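Long-range contacts in short chain dehydrogenase (A0QTM2 homolog) (Mycobacterium thermoresistibile, PDB 3SC4), which probably catalyses an NAD(P)-dependent oxidation or reduction as a member of the short chain dehydrogenase family: residues A214-K220 with V259-V263; W195-T199 with L268-V274; V223-A227 with C245-L249. The contacts are given in a common frame with arbitrary orientation. Residue numbers count along the deposited sequence, not the author numbering.

Interaction 1. Residues A214-K220 with V259-V263; sequences AMARSRK and VYDCV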
ATOM      1  N   ALA B 214     -19.217 -25.266  16.603  1.00 53.02           N
ATOM      2  CA  ALA B 214     -17.869 -25.687  16.256  1.00 51.46           C
ATOM      3  C   ALA B 214     -17.532 -25.096  14.910  1.00 49.53           C
ATOM      4  O   ALA B 214     -18.314 -25.230  13.958  1.00 49.99           O
ATOM      5  CB  ALA B 214     -17.794 -27.217  16.188  1.00 52.54           C
ATOM      6  N   MET B 215     -16.389 -24.425  14.834  1.00 46.68           N
ATOM      7  CA  MET B 215     -15.940 -23.845  13.575  1.00 44.87           C
ATOM      8  C   MET B 215     -14.952 -24.840  12.985  1.00 43.15           C
ATOM      9  O   MET B 215     -13.752 -24.720  13.172  1.00 42.38           O
ATOM     10  CB  MET B 215     -15.328 -22.455  13.812  1.00 43.96           C
ATOM     11  CG  MET B 215     -16.329 -21.441  14.401  1.00 44.66           C
ATOM     12  SD  MET B 215     -17.486 -20.778  13.174  1.00 46.64           S
ATOM     13  CE  MET B 215     -18.827 -21.952  13.202  1.00 46.73           C
ATOM     14  N   ALA B 216     -15.491 -25.834  12.291  1.00 42.08           N
ATOM     15  CA  ALA B 216     -14.762 -27.054  11.956  1.00 41.09           C
ATOM     16  C   ALA B 216     -13.677 -26.783  10.937  1.00 39.14           C
ATOM     17  O   ALA B 216     -12.672 -27.473  10.903  1.00 38.89           O
ATOM     18  CB  ALA B 216     -15.725 -28.138  11.440  1.00 42.12           C
ATOM     19  N   ARG B 217     -13.867 -25.758  10.125  1.00 37.02           N
ATOM     20  CA  ARG B 217     -12.886 -25.409   9.112  1.00 35.94           C
ATOM     21  C   ARG B 217     -11.808 -24.441   9.609  1.00 32.67           C
ATOM     22  O   ARG B 217     -11.002 -23.993   8.827  1.00 31.42           O
ATOM     23  CB  ARG B 217     -13.600 -24.796   7.890  1.00 36.89           C
ATOM     24  CG  ARG B 217     -14.748 -25.663   7.297  1.00 40.90           C
ATOM     25  CD  ARG B 217     -14.914 -25.443   5.776  1.00 44.15           C
ATOM     26  NE  ARG B 217     -14.093 -26.371   4.987  1.00 46.35           N
ATOM     27  CZ  ARG B 217     -13.470 -26.084   3.839  1.00 48.90           C
ATOM     28  NH1 ARG B 217     -13.525 -24.876   3.290  1.00 48.27           N
ATOM     29  NH2 ARG B 217     -12.757 -27.020   3.231  1.00 52.41           N
ATOM     30  N   SER B 218     -11.799 -24.123  10.902  1.00 30.83           N
ATOM     31  CA  SER B 218     -10.978 -23.033  11.437  1.00 28.87           C
ATOM     32  C   SER B 218      -9.996 -23.515  12.488  1.00 28.14           C
ATOM     33  O   SER B 218     -10.067 -24.654  12.946  1.00 29.04           O
ATOM     34  CB  SER B 218     -11.871 -21.958  12.058  1.00 28.29           C
ATOM     35  OG  SER B 218     -12.735 -21.395  11.094  1.00 27.72           O
ATOM     36  N   ARG B 219      -9.081 -22.636  12.870  1.00 26.66           N
ATOM     37  CA  ARG B 219      -8.138 -22.911  13.959  1.00 26.40           C
ATOM     38  C   ARG B 219      -8.283 -21.883  15.075  1.00 25.48           C
ATOM     39  O   ARG B 219      -8.867 -20.807  14.880  1.00 24.40           O
ATOM     40  CB  ARG B 219      -6.686 -22.969  13.456  1.00 26.04           C
ATOM     41  CG  ARG B 219      -6.357 -24.270  12.731  1.00 26.75           C
ATOM     42  CD  ARG B 219      -4.880 -24.424  12.366  1.00 26.68           C
ATOM     43  NE  ARG B 219      -4.611 -25.822  12.044  1.00 26.87           N
ATOM     44  CZ  ARG B 219      -3.994 -26.281  10.954  1.00 26.51           C
ATOM     45  NH1 ARG B 219      -3.475 -25.474  10.039  1.00 26.16           N
ATOM     46  NH2 ARG B 219      -3.865 -27.587  10.802  1.00 27.29           N
ATOM     47  N   LYS B 220      -7.746 -22.240  16.240  1.00 25.66           N
ATOM     48  CA  LYS B 220      -7.803 -21.398  17.439  1.00 25.82           C
ATOM     49  C   LYS B 220      -6.767 -20.262  17.415  1.00 24.28           C
ATOM     50  O   LYS B 220      -5.758 -20.349  16.731  1.00 24.44           O
ATOM     51  CB  LYS B 220      -7.621 -22.256  18.704  1.00 27.15           C
ATOM     52  CG  LYS B 220      -8.672 -23.350  18.878  1.00 30.03           C
ATOM     53  CD  LYS B 220      -8.634 -23.994  20.270  1.00 35.47           C
ATOM     54  CE  LYS B 220      -7.640 -25.190  20.364  1.00 39.18           C
ATOM     55  NZ  LYS B 220      -7.323 -25.604  21.810  1.00 39.29           N
ATOM     56  N   VAL B 259      -3.642 -29.657  17.621  1.00 31.46           N
ATOM     57  CA  VAL B 259      -3.950 -28.994  18.887  1.00 31.53           C
ATOM     58  C   VAL B 259      -4.464 -27.560  18.663  1.00 30.82           C
ATOM     59  O   VAL B 259      -4.976 -26.921  19.597  1.00 31.42           O
ATOM     60  CB  VAL B 259      -2.724 -28.968  19.826  1.00 31.87           C
ATOM     61  CG1 VAL B 259      -2.266 -30.416  20.154  1.00 33.37           C
ATOM     62  CG2 VAL B 259      -1.567 -28.138  19.210  1.00 31.14           C
ATOM     63  N   TYR B 260      -4.306 -27.051  17.439  1.00 29.95           N
ATOM     64  CA  TYR B 260      -4.831 -25.731  17.059  1.00 29.05           C
ATOM     65  C   TYR B 260      -6.187 -25.796  16.344  1.00 29.23           C
ATOM     66  O   TYR B 260      -6.867 -24.783  16.180  1.00 28.29           O
ATOM     67  CB  TYR B 260      -3.805 -24.993  16.190  1.00 28.00           C
ATOM     68  CG  TYR B 260      -2.487 -24.824  16.904  1.00 26.81           C
ATOM     69  CD1 TYR B 260      -2.375 -23.969  17.996  1.00 24.37           C
ATOM     70  CD2 TYR B 260      -1.370 -25.548  16.528  1.00 25.98           C
ATOM     71  CE1 TYR B 260      -1.189 -23.825  18.685  1.00 22.71           C
ATOM     72  CE2 TYR B 260      -0.160 -25.396  17.221  1.00 25.84           C
ATOM     73  CZ  TYR B 260      -0.090 -24.528  18.294  1.00 23.79           C
ATOM     74  OH  TYR B 260       1.097 -24.363  18.966  1.00 24.22           O
ATOM     75  N   ASP B 261      -6.579 -26.992  15.927  1.00 30.59           N
ATOM     76  CA  ASP B 261      -7.833 -27.172  15.207  1.00 31.38           C
ATOM     77  C   ASP B 261      -9.013 -26.990  16.181  1.00 31.96           C
ATOM     78  O   ASP B 261      -9.007 -27.512  17.304  1.00 32.28           O
ATOM     79  CB  ASP B 261      -7.874 -28.546  14.504  1.00 32.25           C
ATOM     80  CG  ASP B 261      -6.754 -28.724  13.470  1.00 32.65           C
ATOM     81  OD1 ASP B 261      -5.885 -27.829  13.359  1.00 31.12           O
ATOM     82  OD2 ASP B 261      -6.729 -29.775  12.789  1.00 33.32           O
ATOM     83  N   CYS B 262     -10.001 -26.198  15.761  1.00 32.13           N
ATOM     84  CA  CYS B 262     -11.214 -26.017  16.547  1.00 32.10           C
ATOM     85  C   CYS B 262     -11.907 -27.370  16.655  1.00 33.92           C
ATOM     86  O   CYS B 262     -12.404 -27.700  17.711  1.00 34.31           O
ATOM     87  CB  CYS B 262     -12.147 -25.008  15.884  1.00 31.49           C
ATOM     88  SG  CYS B 262     -11.516 -23.325  15.718  1.00 27.72           S
ATOM     89  N   VAL B 263     -11.915 -28.141  15.556  1.00 35.01           N
ATOM     90  CA  VAL B 263     -12.392 -29.528  15.549  1.00 36.70           C
ATOM     91  C   VAL B 263     -11.446 -30.476  14.789  1.00 37.33           C
ATOM     92  O   VAL B 263     -11.489 -30.539  13.556  1.00 37.34           O
ATOM     93  CB  VAL B 263     -13.790 -29.629  14.908  1.00 37.49           C
ATOM     94  CG1 VAL B 263     -14.278 -31.101  14.889  1.00 38.62           C
ATOM     95  CG2 VAL B 263     -14.794 -28.718  15.658  1.00 37.73           C
TER
HETATM   96  O   HOH W   1     -11.097 -27.372  12.958  1.00 12.80           O
HETATM   97  O   HOH W   2      -4.382 -30.542  11.762  1.00 19.38           O
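A buried salt bridge anchors this contact: R219 NE donates to D261 OD1 at 2.7 Å, and R219 NH2 adds a weak bond to the same OD1 at 3.3 Å. Water 2 joins the other carboxylate oxygen, D261 OD2, to R219 NH2. Arginine suits the place because its planar guanidinium can serve several acceptors at once, and here NH1 also forms a salt bridge with E246 while NH2 reaches N278.

The backbones run close beside this pair. K220 N donates to Y260 O (2.7 Å), C262 N donates to S218 O (3.2 Å), and R219 faces D261 in a single isolated beta bridge. Before R219, a type I turn from M215 to S218, closed by S218 N to M215 O (3.1 Å), brings the chain past C262 and V263. Water 1 fills the gap there, accepting from V263 N and lying in reach of the carbonyls of A216 and S218.

The outer packing mixes apolar contacts with carbons set against carbonyls. C262, small and mildly polar, has its CB 3.2 Å from M215 O, and V263 CG2 meets A214 CB at 3.4 Å. The long aliphatic part of K220 lies along the 259-263 backbone, with CE 3.3 Å from V259 O. The loops before helix 222-232 and after helix 245-252 are thus held together by directional bonds and a buried charge pair, with modest apolar contacts.

Interaction 2. Residues W195-T199 with L268-V274; sequences WPRTT and LGVDLWV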
ATOM      1  N   TRP B 195       1.151 -14.457   9.472  1.00 16.00           N
ATOM      2  CA  TRP B 195      -0.193 -14.669   8.925  1.00 16.07           C
ATOM      3  C   TRP B 195      -0.593 -16.156   9.057  1.00 17.19           C
ATOM      4  O   TRP B 195       0.237 -17.038   8.848  1.00 18.34           O
ATOM      5  CB  TRP B 195      -0.165 -14.264   7.451  1.00 15.63           C
ATOM      6  CG  TRP B 195      -1.511 -14.093   6.771  1.00 15.53           C
ATOM      7  CD1 TRP B 195      -1.996 -14.832   5.746  1.00 14.90           C
ATOM      8  CD2 TRP B 195      -2.467 -13.063   7.004  1.00 14.75           C
ATOM      9  NE1 TRP B 195      -3.205 -14.359   5.354  1.00 14.39           N
ATOM     10  CE2 TRP B 195      -3.528 -13.277   6.120  1.00 14.73           C
ATOM     11  CE3 TRP B 195      -2.546 -12.002   7.911  1.00 16.54           C
ATOM     12  CZ2 TRP B 195      -4.669 -12.464   6.098  1.00 14.86           C
ATOM     13  CZ3 TRP B 195      -3.673 -11.187   7.897  1.00 15.90           C
ATOM     14  CH2 TRP B 195      -4.725 -11.428   6.991  1.00 15.36           C
ATOM     15  N   PRO B 196      -1.854 -16.450   9.392  1.00 17.15           N
ATOM     16  CA  PRO B 196      -2.244 -17.828   9.605  1.00 17.51           C
ATOM     17  C   PRO B 196      -2.762 -18.471   8.321  1.00 17.94           C
ATOM     18  O   PRO B 196      -3.296 -17.793   7.463  1.00 18.18           O
ATOM     19  CB  PRO B 196      -3.373 -17.687  10.617  1.00 17.61           C
ATOM     20  CG  PRO B 196      -4.041 -16.429  10.231  1.00 17.21           C
ATOM     21  CD  PRO B 196      -2.982 -15.540   9.631  1.00 17.23           C
ATOM     22  N   ARG B 197      -2.636 -19.778   8.196  1.00 18.54           N
ATOM     23  CA  ARG B 197      -3.022 -20.442   6.958  1.00 18.91           C
ATOM     24  C   ARG B 197      -4.512 -20.671   6.852  1.00 18.86           C
ATOM     25  O   ARG B 197      -5.025 -20.857   5.749  1.00 19.43           O
ATOM     26  CB  ARG B 197      -2.334 -21.809   6.818  1.00 19.60           C
ATOM     27  CG  ARG B 197      -0.926 -21.737   6.370  1.00 19.47           C
ATOM     28  CD  ARG B 197      -0.394 -23.111   6.046  1.00 19.53           C
ATOM     29  NE  ARG B 197       0.918 -23.023   5.421  1.00 20.35           N
ATOM     30  CZ  ARG B 197       1.158 -23.081   4.112  1.00 20.85           C
ATOM     31  NH1 ARG B 197       0.184 -23.225   3.222  1.00 23.19           N
ATOM     32  NH2 ARG B 197       2.400 -22.991   3.678  1.00 21.53           N
ATOM     33  N   THR B 198      -5.198 -20.731   7.987  1.00 18.77           N
ATOM     34  CA  THR B 198      -6.629 -20.965   7.995  1.00 19.09           C
ATOM     35  C   THR B 198      -7.309 -19.754   8.588  1.00 19.12           C
ATOM     36  O   THR B 198      -6.644 -18.880   9.138  1.00 19.70           O
ATOM     37  CB  THR B 198      -6.978 -22.145   8.882  1.00 19.67           C
ATOM     38  OG1 THR B 198      -6.853 -21.743  10.257  1.00 17.74           O
ATOM     39  CG2 THR B 198      -6.069 -23.338   8.580  1.00 19.59           C
ATOM     40  N   THR B 199      -8.631 -19.698   8.516  1.00 19.93           N
ATOM     41  CA  THR B 199      -9.362 -18.685   9.268  1.00 20.45           C
ATOM     42  C   THR B 199      -9.200 -19.050  10.725  1.00 20.96           C
ATOM     43  O   THR B 199      -9.105 -20.217  11.049  1.00 21.50           O
ATOM     44  CB  THR B 199     -10.851 -18.676   8.946  1.00 20.65           C
ATOM     45  OG1 THR B 199     -11.357 -20.021   9.000  1.00 22.79           O
ATOM     46  CG2 THR B 199     -11.052 -18.138   7.577  1.00 21.34           C
ATOM     47  N   LEU B 268      -9.887 -28.594   6.641  1.00 36.85           N
ATOM     48  CA  LEU B 268      -9.703 -27.215   7.046  1.00 33.97           C
ATOM     49  C   LEU B 268      -9.816 -26.265   5.864  1.00 32.94           C
ATOM     50  O   LEU B 268      -9.463 -26.609   4.733  1.00 33.32           O
ATOM     51  CB  LEU B 268      -8.362 -27.051   7.730  1.00 33.43           C
ATOM     52  CG  LEU B 268      -8.257 -27.698   9.104  1.00 32.52           C
ATOM     53  CD1 LEU B 268      -6.817 -27.758   9.580  1.00 30.40           C
ATOM     54  CD2 LEU B 268      -9.117 -26.923  10.092  1.00 31.34           C
ATOM     55  N   GLY B 269     -10.333 -25.071   6.131  1.00 31.08           N
ATOM     56  CA  GLY B 269     -10.441 -24.012   5.123  1.00 30.09           C
ATOM     57  C   GLY B 269      -9.155 -23.193   5.058  1.00 28.82           C
ATOM     58  O   GLY B 269      -8.269 -23.329   5.921  1.00 29.25           O
ATOM     59  N   VAL B 270      -9.039 -22.341   4.043  1.00 27.13           N
ATOM     60  CA  VAL B 270      -7.825 -21.541   3.863  1.00 25.49           C
ATOM     61  C   VAL B 270      -8.060 -20.069   4.108  1.00 23.58           C
ATOM     62  O   VAL B 270      -9.093 -19.522   3.748  1.00 23.52           O
ATOM     63  CB  VAL B 270      -7.162 -21.743   2.441  1.00 25.90           C
ATOM     64  CG1 VAL B 270      -6.578 -23.122   2.329  1.00 26.73           C
ATOM     65  CG2 VAL B 270      -8.153 -21.450   1.280  1.00 24.77           C
ATOM     66  N   ASP B 271      -7.075 -19.416   4.700  1.00 22.27           N
ATOM     67  CA  ASP B 271      -7.112 -17.959   4.878  1.00 21.08           C
ATOM     68  C   ASP B 271      -6.988 -17.327   3.487  1.00 20.71           C
ATOM     69  O   ASP B 271      -6.602 -17.983   2.523  1.00 21.29           O
ATOM     70  CB  ASP B 271      -5.948 -17.548   5.791  1.00 20.67           C
ATOM     71  CG  ASP B 271      -6.076 -16.139   6.374  1.00 20.62           C
ATOM     72  OD1 ASP B 271      -7.095 -15.464   6.186  1.00 22.38           O
ATOM     73  OD2 ASP B 271      -5.129 -15.711   7.068  1.00 21.63           O
ATOM     74  N   LEU B 272      -7.329 -16.055   3.372  1.00 20.23           N
ATOM     75  CA  LEU B 272      -6.968 -15.280   2.193  1.00 20.03           C
ATOM     76  C   LEU B 272      -5.440 -15.308   2.015  1.00 19.43           C
ATOM     77  O   LEU B 272      -4.702 -15.326   3.000  1.00 18.09           O
ATOM     78  CB  LEU B 272      -7.412 -13.833   2.348  1.00 19.83           C
ATOM     79  CG  LEU B 272      -8.914 -13.538   2.474  1.00 21.56           C
ATOM     80  CD1 LEU B 272      -9.170 -12.019   2.487  1.00 20.39           C
ATOM     81  CD2 LEU B 272      -9.712 -14.214   1.367  1.00 23.28           C
ATOM     82  N   TRP B 273      -4.993 -15.325   0.762  1.00 19.42           N
ATOM     83  CA  TRP B 273      -3.570 -15.262   0.404  1.00 19.79           C
ATOM     84  C   TRP B 273      -2.796 -16.531   0.741  1.00 21.27           C
ATOM     85  O   TRP B 273      -1.588 -16.512   0.808  1.00 21.61           O
ATOM     86  CB  TRP B 273      -2.878 -13.977   0.970  1.00 18.74           C
ATOM     87  CG  TRP B 273      -3.532 -12.753   0.436  1.00 16.50           C
ATOM     88  CD1 TRP B 273      -3.593 -12.391  -0.868  1.00 15.93           C
ATOM     89  CD2 TRP B 273      -4.277 -11.762   1.164  1.00 16.21           C
ATOM     90  NE1 TRP B 273      -4.316 -11.241  -1.014  1.00 16.96           N
ATOM     91  CE2 TRP B 273      -4.736 -10.812   0.217  1.00 15.72           C
ATOM     92  CE3 TRP B 273      -4.573 -11.557   2.519  1.00 14.75           C
ATOM     93  CZ2 TRP B 273      -5.505  -9.689   0.575  1.00 11.09           C
ATOM     94  CZ3 TRP B 273      -5.353 -10.432   2.872  1.00 13.66           C
ATOM     95  CH2 TRP B 273      -5.799  -9.515   1.886  1.00 11.49           C
ATOM     96  N   VAL B 274      -3.507 -17.640   0.903  1.00 23.10           N
ATOM     97  CA  VAL B 274      -2.900 -18.909   1.250  1.00 24.28           C
ATOM     98  C   VAL B 274      -3.473 -20.018   0.383  1.00 26.56           C
ATOM     99  O   VAL B 274      -4.692 -20.086   0.152  1.00 26.96           O
ATOM    100  CB  VAL B 274      -3.107 -19.206   2.739  1.00 24.01           C
ATOM    101  CG1 VAL B 274      -2.747 -20.669   3.064  1.00 24.38           C
ATOM    102  CG2 VAL B 274      -2.270 -18.226   3.566  1.00 22.37           C
TER
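Two irregular segments meet here, backbone to backbone and ring to ring, where the C-terminal tail crosses the exit of strand 190-195. The central bond is D271 N to R197 O (2.7 Å, nearly linear); the same carbonyl receives a CA-H...O contact from V270 CA at 3.4 Å, and T198 CA approaches G269 O at 3.5 Å. The second bond uses a side chain: W195 NE1 donates to L272 O at 3.0 Å. Tryptophan fits because its broad indole packs against the tail while its single N-H satisfies a carbonyl.

That carbonyl belongs to the type II turn D271-V274, in which W273 takes up a positive phi of 71°. Strand 190-195 belongs to the parallel sheet of the Rossmann fold, and in short chain dehydrogenases the loop following this strand commonly borders the cofactor and substrate site; here the tail packs on that loop.

Around the turn, W195 CZ2 lies 3.7 Å from W273 CE3, the two six-membered rings inclined at 52°, and W273 NE1 is bonded to W160 O. V274, beta-branched and compact, sets CG2 against W195 CD1 (4.0 Å) and CG1 against R197 O (3.5 Å). D271 OD2 sits over one face of the W195 indole, 2.9 Å from NE1 but poorly angled for a hydrogen bond, while OD1 accepts a weak bond from L272 N. R197 turns its guanidinium to a salt bridge with D247.

Interaction 3. Residues V223-A227 with C245-L249; sequences VYADA and CEDVL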
ATOM      1  N   VAL B 223      -2.876 -20.653  17.569  1.00 20.98           N
ATOM      2  CA  VAL B 223      -1.981 -20.885  16.454  1.00 20.57           C
ATOM      3  C   VAL B 223      -1.176 -19.626  16.139  1.00 19.91           C
ATOM      4  O   VAL B 223      -0.004 -19.727  15.823  1.00 20.14           O
ATOM      5  CB  VAL B 223      -2.710 -21.404  15.184  1.00 20.70           C
ATOM      6  CG1 VAL B 223      -3.394 -20.263  14.410  1.00 19.51           C
ATOM      7  CG2 VAL B 223      -1.742 -22.131  14.301  1.00 18.18           C
ATOM      8  N   TYR B 224      -1.790 -18.455  16.292  1.00 19.33           N
ATOM      9  CA  TYR B 224      -1.130 -17.166  16.081  1.00 19.02           C
ATOM     10  C   TYR B 224      -0.237 -16.786  17.269  1.00 19.79           C
ATOM     11  O   TYR B 224       0.897 -16.327  17.091  1.00 20.06           O
ATOM     12  CB  TYR B 224      -2.184 -16.068  15.888  1.00 19.14           C
ATOM     13  CG  TYR B 224      -2.040 -15.169  14.671  1.00 18.13           C
ATOM     14  CD1 TYR B 224      -0.821 -14.618  14.316  1.00 17.04           C
ATOM     15  CD2 TYR B 224      -3.170 -14.803  13.921  1.00 20.06           C
ATOM     16  CE1 TYR B 224      -0.698 -13.783  13.219  1.00 16.90           C
ATOM     17  CE2 TYR B 224      -3.057 -13.966  12.818  1.00 18.95           C
ATOM     18  CZ  TYR B 224      -1.817 -13.461  12.476  1.00 18.53           C
ATOM     19  OH  TYR B 224      -1.708 -12.635  11.386  1.00 18.11           O
ATOM     20  N   ALA B 225      -0.760 -16.949  18.485  1.00 20.46           N
ATOM     21  CA  ALA B 225       0.007 -16.657  19.719  1.00 21.08           C
ATOM     22  C   ALA B 225       1.301 -17.481  19.807  1.00 21.61           C
ATOM     23  O   ALA B 225       2.379 -16.933  20.001  1.00 22.35           O
ATOM     24  CB  ALA B 225      -0.849 -16.882  20.960  1.00 20.54           C
ATOM     25  N   ASP B 226       1.193 -18.793  19.649  1.00 22.05           N
ATOM     26  CA  ASP B 226       2.373 -19.671  19.675  1.00 22.58           C
ATOM     27  C   ASP B 226       3.352 -19.345  18.545  1.00 22.24           C
ATOM     28  O   ASP B 226       4.558 -19.322  18.774  1.00 22.93           O
ATOM     29  CB  ASP B 226       1.981 -21.151  19.617  1.00 22.89           C
ATOM     30  CG  ASP B 226       1.395 -21.666  20.928  1.00 24.12           C
ATOM     31  OD1 ASP B 226       1.405 -20.928  21.932  1.00 23.33           O
ATOM     32  OD2 ASP B 226       0.932 -22.832  20.955  1.00 25.54           O
ATOM     33  N   ALA B 227       2.857 -19.063  17.339  1.00 21.48           N
ATOM     34  CA  ALA B 227       3.778 -18.721  16.235  1.00 21.22           C
ATOM     35  C   ALA B 227       4.497 -17.393  16.557  1.00 21.45           C
ATOM     36  O   ALA B 227       5.716 -17.290  16.418  1.00 21.83           O
ATOM     37  CB  ALA B 227       3.067 -18.667  14.865  1.00 19.65           C
ATOM     38  N   CYS B 245       1.890 -18.889  10.147  1.00 18.27           N
ATOM     39  CA  CYS B 245       1.947 -19.447  11.497  1.00 19.14           C
ATOM     40  C   CYS B 245       2.350 -20.937  11.521  1.00 20.08           C
ATOM     41  O   CYS B 245       3.342 -21.331  12.139  1.00 19.85           O
ATOM     42  CB  CYS B 245       0.607 -19.265  12.207  1.00 18.82           C
ATOM     43  SG  CYS B 245       0.194 -17.528  12.532  1.00 19.79           S
ATOM     44  N   GLU B 246       1.578 -21.753  10.825  1.00 20.53           N
ATOM     45  CA  GLU B 246       1.794 -23.177  10.849  1.00 21.91           C
ATOM     46  C   GLU B 246       3.229 -23.539  10.419  1.00 22.94           C
ATOM     47  O   GLU B 246       3.894 -24.348  11.069  1.00 24.04           O
ATOM     48  CB  GLU B 246       0.765 -23.874   9.970  1.00 22.47           C
ATOM     49  CG  GLU B 246      -0.638 -23.882  10.560  1.00 22.04           C
ATOM     50  CD  GLU B 246      -1.456 -22.650  10.209  1.00 21.89           C
ATOM     51  OE1 GLU B 246      -0.869 -21.560   9.984  1.00 20.14           O
ATOM     52  OE2 GLU B 246      -2.702 -22.777  10.198  1.00 21.88           O
ATOM     53  N   ASP B 247       3.720 -22.902   9.367  1.00 22.60           N
ATOM     54  CA  ASP B 247       5.091 -23.144   8.911  1.00 23.63           C
ATOM     55  C   ASP B 247       6.117 -22.816  10.008  1.00 23.74           C
ATOM     56  O   ASP B 247       7.052 -23.567  10.243  1.00 25.01           O
ATOM     57  CB  ASP B 247       5.392 -22.352   7.631  1.00 22.95           C
ATOM     58  CG  ASP B 247       4.396 -22.629   6.533  1.00 24.27           C
ATOM     59  OD1 ASP B 247       3.187 -22.693   6.827  1.00 25.88           O
ATOM     60  OD2 ASP B 247       4.799 -22.781   5.365  1.00 27.82           O
ATOM     61  N   VAL B 248       5.938 -21.684  10.669  1.00 23.23           N
ATOM     62  CA  VAL B 248       6.844 -21.271  11.724  1.00 23.00           C
ATOM     63  C   VAL B 248       6.850 -22.320  12.828  1.00 24.22           C
ATOM     64  O   VAL B 248       7.920 -22.688  13.364  1.00 24.35           O
ATOM     65  CB  VAL B 248       6.435 -19.894  12.278  1.00 21.95           C
ATOM     66  CG1 VAL B 248       7.135 -19.598  13.594  1.00 21.72           C
ATOM     67  CG2 VAL B 248       6.748 -18.838  11.252  1.00 19.37           C
ATOM     68  N   LEU B 249       5.660 -22.819  13.144  1.00 24.28           N
ATOM     69  CA  LEU B 249       5.517 -23.789  14.213  1.00 25.54           C
ATOM     70  C   LEU B 249       6.220 -25.120  13.901  1.00 27.48           C
ATOM     71  O   LEU B 249       6.945 -25.618  14.743  1.00 28.77           O
ATOM     72  CB  LEU B 249       4.044 -23.976  14.583  1.00 24.80           C
ATOM     73  CG  LEU B 249       3.481 -22.771  15.385  1.00 23.83           C
ATOM     74  CD1 LEU B 249       1.960 -22.770  15.376  1.00 21.36           C
ATOM     75  CD2 LEU B 249       4.021 -22.714  16.842  1.00 21.05           C
TER
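Side-chain shape decides how helices 222-232 and 245-252 fit together. Their short segments cross at 46° with axes 8.9 Å apart. The nearest CA atoms, those of A227 and C245, are 5.1 Å apart, a closeness helped by the small methyl of A227. A227 CB lies 3.6 Å from C245 CA and 3.7 Å from C245 CB.

C245, at the start of its helix, adopts the m rotamer (chi1 -66°), which carries SG over the face of the Y224 ring, 4.0 Å from the centroid and 29° off the normal. This is a sulfur-aromatic contact, suited to a polarisable sulfur above a pi cloud. Y224 has an off-rotamer chi1 of -129°; its CA-CB bond points away from the other helix, yet the ring atom CD1 comes within 3.6 Å of SG, and the hydroxyl bonds to L194 O.

L249, with chi1 m and chi2 t, extends its branched end between V223 and D226: CD1 is 3.9 Å from V223 CG2 and CD2 is 3.8 Å from D226 CB. V223 takes the p rotamer, placing CG2 also 4.3 Å from C245 CB. V248, in the t rotamer, brings CG1 within 3.9 Å of A227 O. D226 OD2 is hydrogen-bonded to Y260 OH. E246 starts away from the other helix, but with chi2 p its CD comes back to 4.1 Å from V223 CG2, and its carboxylate forms a salt bridge with R219. With dispersion and sulfur-aromatic contacts carrying the interface itself, these helices depend on close complementary shapes, while charged groups tie them to neighbouring loops.

How the interactions relate
From the N terminus, the chain leaves strand 190-195 at 195-199, the first half of interaction 2, whose partner 268-274 comes 69 residues later, giving the widest loop. Inside it, interaction 1 joins 214-220 to 259-263, and within that again interaction 3 pairs helices 222-232 and 245-252, so the three close concentric loops and none cross. They also touch through the backbone: R217 O meets G269 N between interactions 1 and 2, and W195 O meets C245 N between 2 and 3, while the ring of Y260 packs on V223 and L249 between 1 and 3. Together they bind the last strands and helices of the Rossmann fold to the C-terminal tail.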